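Local coordinates for protein beta-1,4-mannanase (Caldicellulosiruptor saccharolyticus, PDB 1PMH) that binds mannohexaose as the family 27 carbohydrate-binding module of a beta-1,4-mannanase, and so probably anchors the enzyme to mannan chains, at residues A[81-92]-A[173-184]. Residues are numbered along the deposited sequence; the frame is centred on the assembly and turned at random. Where two conformers were deposited one is given.
Sequences GYKSVEFEMFIP and IYLDNVRIRPED. With CA (calcium ion), chain C.
Glu86, on strand 84-92, reaches over its antiparallel neighbour, strand 173-181, and shares one carboxylate between two arginines. Its CB packs 4.0 Å from Arg181 CD; CG stands anti to the backbone N (chi1 -172°) and the extended chain carries CD to the guanidinium groups. OE1 is met on its syn side by Arg181 NH1 at 2.7 Å. OE2 takes Arg179 NH2 at 3.0 Å from above the carboxylate plane, and also bonds His141 of strand 135-145. Each guanidinium lies over a face of the other, and Glu183 OE1 adds a longer, purely electrostatic link to Arg181 NE. Cutting Glu86 back to an alanine would probably leave Arg179 NH2 and Arg181 NH1 without the carboxylate that bridges them, with Glu183 left to temper the facing positive charges.

The backbones show a jellyroll strand pairing adapted by two beta bulges. Lys83 N and Ser84 N both bond Arg181 O in a classic bulge, while Ser84 OG grips Glu183 O at 2.7 Å. The second bulge falls at Asn177, whose ND2 donates to Glu88 OE2 (2.8 Å, 166°). Beside it Asp176 chelates the calcium ion through both oxygens, with Asp10, Glu12, Asn44 and Tyr46 among the other ligands. On the other face, Met89 CG meets Ile173 CG2 at 3.9 Å, within the sandwich core. The pairing thus joins an apolar face to one of charge and metal, where the arginines' positive charge is probably largely balanced by Glu86 and Glu183.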
loop_
_atom_site.group_PDB
_atom_site.type_symbol
_atom_site.label_atom_id
_atom_site.label_comp_id
_atom_site.label_asym_id
_atom_site.label_seq_id
_atom_site.Cartn_x
_atom_site.Cartn_y
_atom_site.Cartn_z
ATOM N N GLY A 81 16.354 -13.430 -6.819
ATOM C CA GLY A 81 16.840 -12.232 -7.481
ATOM C C GLY A 81 16.071 -10.968 -7.216
ATOM O O GLY A 81 16.506 -9.900 -7.641
ATOM N N TYR A 82 14.964 -11.058 -6.491
ATOM C CA TYR A 82 14.243 -9.851 -6.079
ATOM C C TYR A 82 14.683 -9.506 -4.669
ATOM O O TYR A 82 14.799 -10.376 -3.817
ATOM C CB TYR A 82 12.723 -10.071 -6.145
ATOM C CG TYR A 82 12.202 -10.262 -7.567
ATOM C CD1 TYR A 82 12.176 -11.512 -8.177
ATOM C CD2 TYR A 82 11.713 -9.206 -8.311
ATOM C CE1 TYR A 82 11.696 -11.686 -9.457
ATOM C CE2 TYR A 82 11.217 -9.356 -9.607
ATOM C CZ TYR A 82 11.231 -10.590 -10.181
ATOM O OH TYR A 82 10.741 -10.793 -11.453
ATOM N N LYS A 83 14.929 -8.215 -4.422
ATOM C CA LYS A 83 15.541 -7.759 -3.183
ATOM C C LYS A 83 14.740 -6.719 -2.434
ATOM O O LYS A 83 15.052 -6.462 -1.277
ATOM C CB LYS A 83 16.987 -7.268 -3.387
ATOM C CG LYS A 83 17.878 -8.338 -4.019
ATOM C CD LYS A 83 19.313 -7.889 -3.977
ATOM C CE LYS A 83 20.235 -8.958 -4.498
ATOM N NZ LYS A 83 21.650 -8.633 -4.293
ATOM N N SER A 84 13.704 -6.140 -3.047
ATOM C CA SER A 84 12.935 -5.121 -2.368
ATOM C C SER A 84 11.510 -5.056 -2.891
ATOM O O SER A 84 11.226 -5.449 -4.017
ATOM C CB SER A 84 13.602 -3.731 -2.487
ATOM O OG SER A 84 13.626 -3.245 -3.805
ATOM N N VAL A 85 10.642 -4.510 -2.060
ATOM C CA VAL A 85 9.284 -4.062 -2.444
ATOM C C VAL A 85 9.210 -2.570 -2.160
ATOM O O VAL A 85 9.469 -2.150 -1.050
ATOM C CB VAL A 85 8.184 -4.821 -1.673
ATOM C CG1 VAL A 85 6.817 -4.230 -2.042
ATOM C CG2 VAL A 85 8.255 -6.321 -2.046
ATOM N N GLU A 86 8.883 -1.813 -3.188
ATOM C CA GLU A 86 8.815 -0.375 -3.143
ATOM C C GLU A 86 7.384 0.081 -3.381
ATOM O O GLU A 86 6.614 -0.602 -4.069
ATOM C CB GLU A 86 9.703 0.196 -4.254
ATOM C CG GLU A 86 9.885 1.695 -4.200
ATOM C CD GLU A 86 10.952 2.140 -5.161
ATOM O OE1 GLU A 86 11.955 1.379 -5.305
ATOM O OE2 GLU A 86 10.824 3.272 -5.687
ATOM N N PHE A 87 6.981 1.212 -2.835
ATOM C CA PHE A 87 5.632 1.739 -3.027
ATOM C C PHE A 87 5.622 3.226 -2.749
ATOM O O PHE A 87 6.517 3.754 -2.067
ATOM C CB PHE A 87 4.644 1.019 -2.103
ATOM C CG PHE A 87 4.903 1.312 -0.658
ATOM C CD1 PHE A 87 4.311 2.427 -0.054
ATOM C CD2 PHE A 87 5.831 0.579 0.056
ATOM C CE1 PHE A 87 4.664 2.803 1.207
ATOM C CE2 PHE A 87 6.170 0.967 1.365
ATOM C CZ PHE A 87 5.571 2.057 1.925
ATOM N N GLU A 88 4.567 3.886 -3.249
ATOM C CA GLU A 88 4.254 5.262 -2.909
ATOM C C GLU A 88 2.839 5.283 -2.347
ATOM O O GLU A 88 1.927 4.692 -2.909
ATOM C CB GLU A 88 4.335 6.171 -4.156
ATOM C CG GLU A 88 5.721 6.239 -4.784
ATOM C CD GLU A 88 5.810 7.136 -6.009
ATOM O OE1 GLU A 88 5.625 8.340 -5.827
ATOM O OE2 GLU A 88 6.149 6.640 -7.112
HETATM N N MSE A 89 2.684 6.052 -1.284
HETATM C CA MSE A 89 1.415 6.211 -0.583
HETATM C C MSE A 89 1.124 7.683 -0.445
HETATM O O MSE A 89 2.021 8.457 -0.115
HETATM C CB MSE A 89 1.569 5.532 0.761
HETATM C CG MSE A 89 0.383 5.573 1.615
HETATM SE SE MSE A 89 0.766 4.823 3.383
HETATM C CE MSE A 89 1.350 3.307 2.938
ATOM N N PHE A 90 -0.133 8.080 -0.665
ATOM C CA PHE A 90 -0.539 9.477 -0.713
ATOM C C PHE A 90 -1.755 9.664 0.188
ATOM O O PHE A 90 -2.744 8.958 0.012
ATOM C CB PHE A 90 -0.928 9.932 -2.139
ATOM C CG PHE A 90 0.121 9.639 -3.188
ATOM C CD1 PHE A 90 0.302 8.380 -3.684
ATOM C CD2 PHE A 90 0.896 10.659 -3.685
ATOM C CE1 PHE A 90 1.286 8.097 -4.598
ATOM C CE2 PHE A 90 1.892 10.386 -4.615
ATOM C CZ PHE A 90 2.078 9.099 -5.042
ATOM N N ILE A 91 -1.724 10.673 1.047
ATOM C CA ILE A 91 -2.881 10.983 1.886
ATOM C C ILE A 91 -3.117 12.485 1.759
ATOM O O ILE A 91 -2.204 13.266 1.990
ATOM C CB ILE A 91 -2.678 10.615 3.373
ATOM C CG1 ILE A 91 -2.040 9.229 3.546
ATOM C CG2 ILE A 91 -4.014 10.702 4.068
ATOM C CD1 ILE A 91 -0.526 9.198 3.692
ATOM N N PRO A 92 -4.340 12.921 1.418
ATOM C CA PRO A 92 -4.643 14.371 1.342
ATOM C C PRO A 92 -4.159 15.064 2.622
ATOM O O PRO A 92 -4.600 14.751 3.723
ATOM C CB PRO A 92 -6.155 14.393 1.216
ATOM C CG PRO A 92 -6.503 13.143 0.609
ATOM C CD PRO A 92 -5.533 12.127 1.055
ATOM N N ILE A 173 -6.840 7.076 0.965
ATOM C CA ILE A 173 -5.405 6.857 0.962
ATOM C C ILE A 173 -5.138 6.231 -0.403
ATOM O O ILE A 173 -5.853 5.315 -0.811
ATOM C CB ILE A 173 -4.959 5.914 2.074
ATOM C CG1 ILE A 173 -5.222 6.512 3.453
ATOM C CG2 ILE A 173 -3.457 5.561 1.915
ATOM C CD1 ILE A 173 -4.883 5.646 4.650
ATOM N N TYR A 174 -4.131 6.724 -1.114
ATOM C CA TYR A 174 -3.821 6.190 -2.431
ATOM C C TYR A 174 -2.514 5.424 -2.378
ATOM O O TYR A 174 -1.570 5.796 -1.683
ATOM C CB TYR A 174 -3.719 7.278 -3.498
ATOM C CG TYR A 174 -4.903 8.194 -3.618
ATOM C CD1 TYR A 174 -5.093 9.251 -2.739
ATOM C CD2 TYR A 174 -5.836 8.045 -4.659
ATOM C CE1 TYR A 174 -6.184 10.127 -2.871
ATOM C CE2 TYR A 174 -6.932 8.904 -4.757
ATOM C CZ TYR A 174 -7.110 9.932 -3.880
ATOM O OH TYR A 174 -8.155 10.819 -3.969
ATOM N N LEU A 175 -2.449 4.372 -3.159
ATOM C CA LEU A 175 -1.225 3.646 -3.426
ATOM C C LEU A 175 -0.907 3.738 -4.902
ATOM O O LEU A 175 -1.790 3.702 -5.761
ATOM C CB LEU A 175 -1.314 2.184 -3.058
ATOM C CG LEU A 175 -1.362 1.847 -1.614
ATOM C CD1 LEU A 175 -1.577 0.341 -1.455
ATOM C CD2 LEU A 175 -0.077 2.248 -0.900
ATOM N N ASP A 176 0.375 3.819 -5.218
ATOM C CA ASP A 176 0.798 3.761 -6.624
ATOM C C ASP A 176 2.209 3.192 -6.665
ATOM O O ASP A 176 2.945 3.167 -5.675
ATOM C CB ASP A 176 0.738 5.141 -7.288
ATOM C CG ASP A 176 0.552 5.127 -8.796
ATOM O OD1 ASP A 176 0.526 4.045 -9.404
ATOM O OD2 ASP A 176 0.441 6.200 -9.392
ATOM N N ASN A 177 2.584 2.790 -7.879
ATOM C CA ASN A 177 3.969 2.381 -8.142
ATOM C C ASN A 177 4.466 1.369 -7.122
ATOM O O ASN A 177 5.564 1.493 -6.559
ATOM C CB ASN A 177 4.861 3.602 -8.240
ATOM C CG ASN A 177 4.494 4.457 -9.432
ATOM O OD1 ASN A 177 4.026 3.951 -10.453
ATOM N ND2 ASN A 177 4.695 5.745 -9.331
ATOM N N VAL A 178 3.648 0.336 -6.947
ATOM C CA VAL A 178 4.077 -0.786 -6.105
ATOM C C VAL A 178 4.928 -1.671 -6.995
ATOM O O VAL A 178 4.452 -2.153 -7.999
ATOM C CB VAL A 178 2.849 -1.522 -5.558
ATOM C CG1 VAL A 178 3.300 -2.773 -4.801
ATOM C CG2 VAL A 178 1.999 -0.576 -4.678
ATOM N N ARG A 179 6.186 -1.868 -6.618
ATOM C CA ARG A 179 7.131 -2.582 -7.453
ATOM C C ARG A 179 7.856 -3.642 -6.642
ATOM O O ARG A 179 8.314 -3.394 -5.516
ATOM C CB ARG A 179 8.172 -1.638 -8.075
ATOM C CG ARG A 179 7.530 -0.605 -8.987
ATOM C CD ARG A 179 8.528 0.099 -9.838
ATOM N NE ARG A 179 9.245 1.033 -8.987
ATOM C CZ ARG A 179 10.270 1.753 -9.437
ATOM N NH1 ARG A 179 10.747 1.556 -10.656
ATOM N NH2 ARG A 179 10.851 2.620 -8.621
ATOM N N ILE A 180 7.999 -4.843 -7.216
ATOM C CA ILE A 180 8.837 -5.914 -6.670
ATOM C C ILE A 180 10.073 -5.903 -7.556
ATOM O O ILE A 180 9.977 -6.119 -8.770
ATOM C CB ILE A 180 8.071 -7.243 -6.673
ATOM C CG1 ILE A 180 6.739 -7.142 -5.901
ATOM C CG2 ILE A 180 9.013 -8.381 -6.224
ATOM C CD1 ILE A 180 5.900 -8.402 -6.126
ATOM N N ARG A 181 11.216 -5.586 -6.937
ATOM C CA ARG A 181 12.378 -5.084 -7.665
ATOM C C ARG A 181 13.626 -5.900 -7.344
ATOM O O ARG A 181 13.815 -6.286 -6.198
ATOM C CB ARG A 181 12.680 -3.616 -7.330
ATOM C CG ARG A 181 11.543 -2.656 -7.551
ATOM C CD ARG A 181 11.938 -1.213 -7.317
ATOM N NE ARG A 181 12.708 -0.713 -8.452
ATOM C CZ ARG A 181 13.528 0.332 -8.456
ATOM N NH1 ARG A 181 13.740 1.014 -7.356
ATOM N NH2 ARG A 181 14.216 0.625 -9.552
ATOM N N PRO A 182 14.510 -6.070 -8.313
ATOM C CA PRO A 182 15.862 -6.575 -7.990
ATOM C C PRO A 182 16.743 -5.606 -7.206
ATOM O O PRO A 182 17.741 -5.987 -6.566
ATOM C CB PRO A 182 16.444 -6.910 -9.361
ATOM C CG PRO A 182 15.743 -5.936 -10.320
ATOM C CD PRO A 182 14.336 -5.853 -9.760
ATOM N N GLU A 183 16.394 -4.322 -7.235
ATOM C CA GLU A 183 17.180 -3.322 -6.536
ATOM C C GLU A 183 17.211 -3.550 -5.029
ATOM O O GLU A 183 16.180 -3.859 -4.425
ATOM C CB GLU A 183 16.628 -1.925 -6.850
ATOM C CG GLU A 183 16.946 -1.384 -8.232
ATOM C CD GLU A 183 16.224 -2.011 -9.400
ATOM O OE1 GLU A 183 15.210 -2.716 -9.234
ATOM O OE2 GLU A 183 16.742 -1.815 -10.515
ATOM N N ASP A 184 18.372 -3.359 -4.400
ATOM C CA ASP A 184 18.495 -3.501 -2.969
ATOM C C ASP A 184 17.711 -2.407 -2.271
ATOM O O ASP A 184 17.633 -1.298 -2.758
ATOM C CB ASP A 184 19.976 -3.326 -2.589
ATOM C CG ASP A 184 20.907 -4.285 -3.315
ATOM O OD1 ASP A 184 21.087 -4.176 -4.563
ATOM O OD2 ASP A 184 21.435 -5.210 -2.630
HETATM CA CA CA C . -0.007 5.044 -11.621
HETATM O O HOH W 1 21.919 -6.333 -5.897
HETATM O O HOH W 2 2.243 4.961 -12.187
#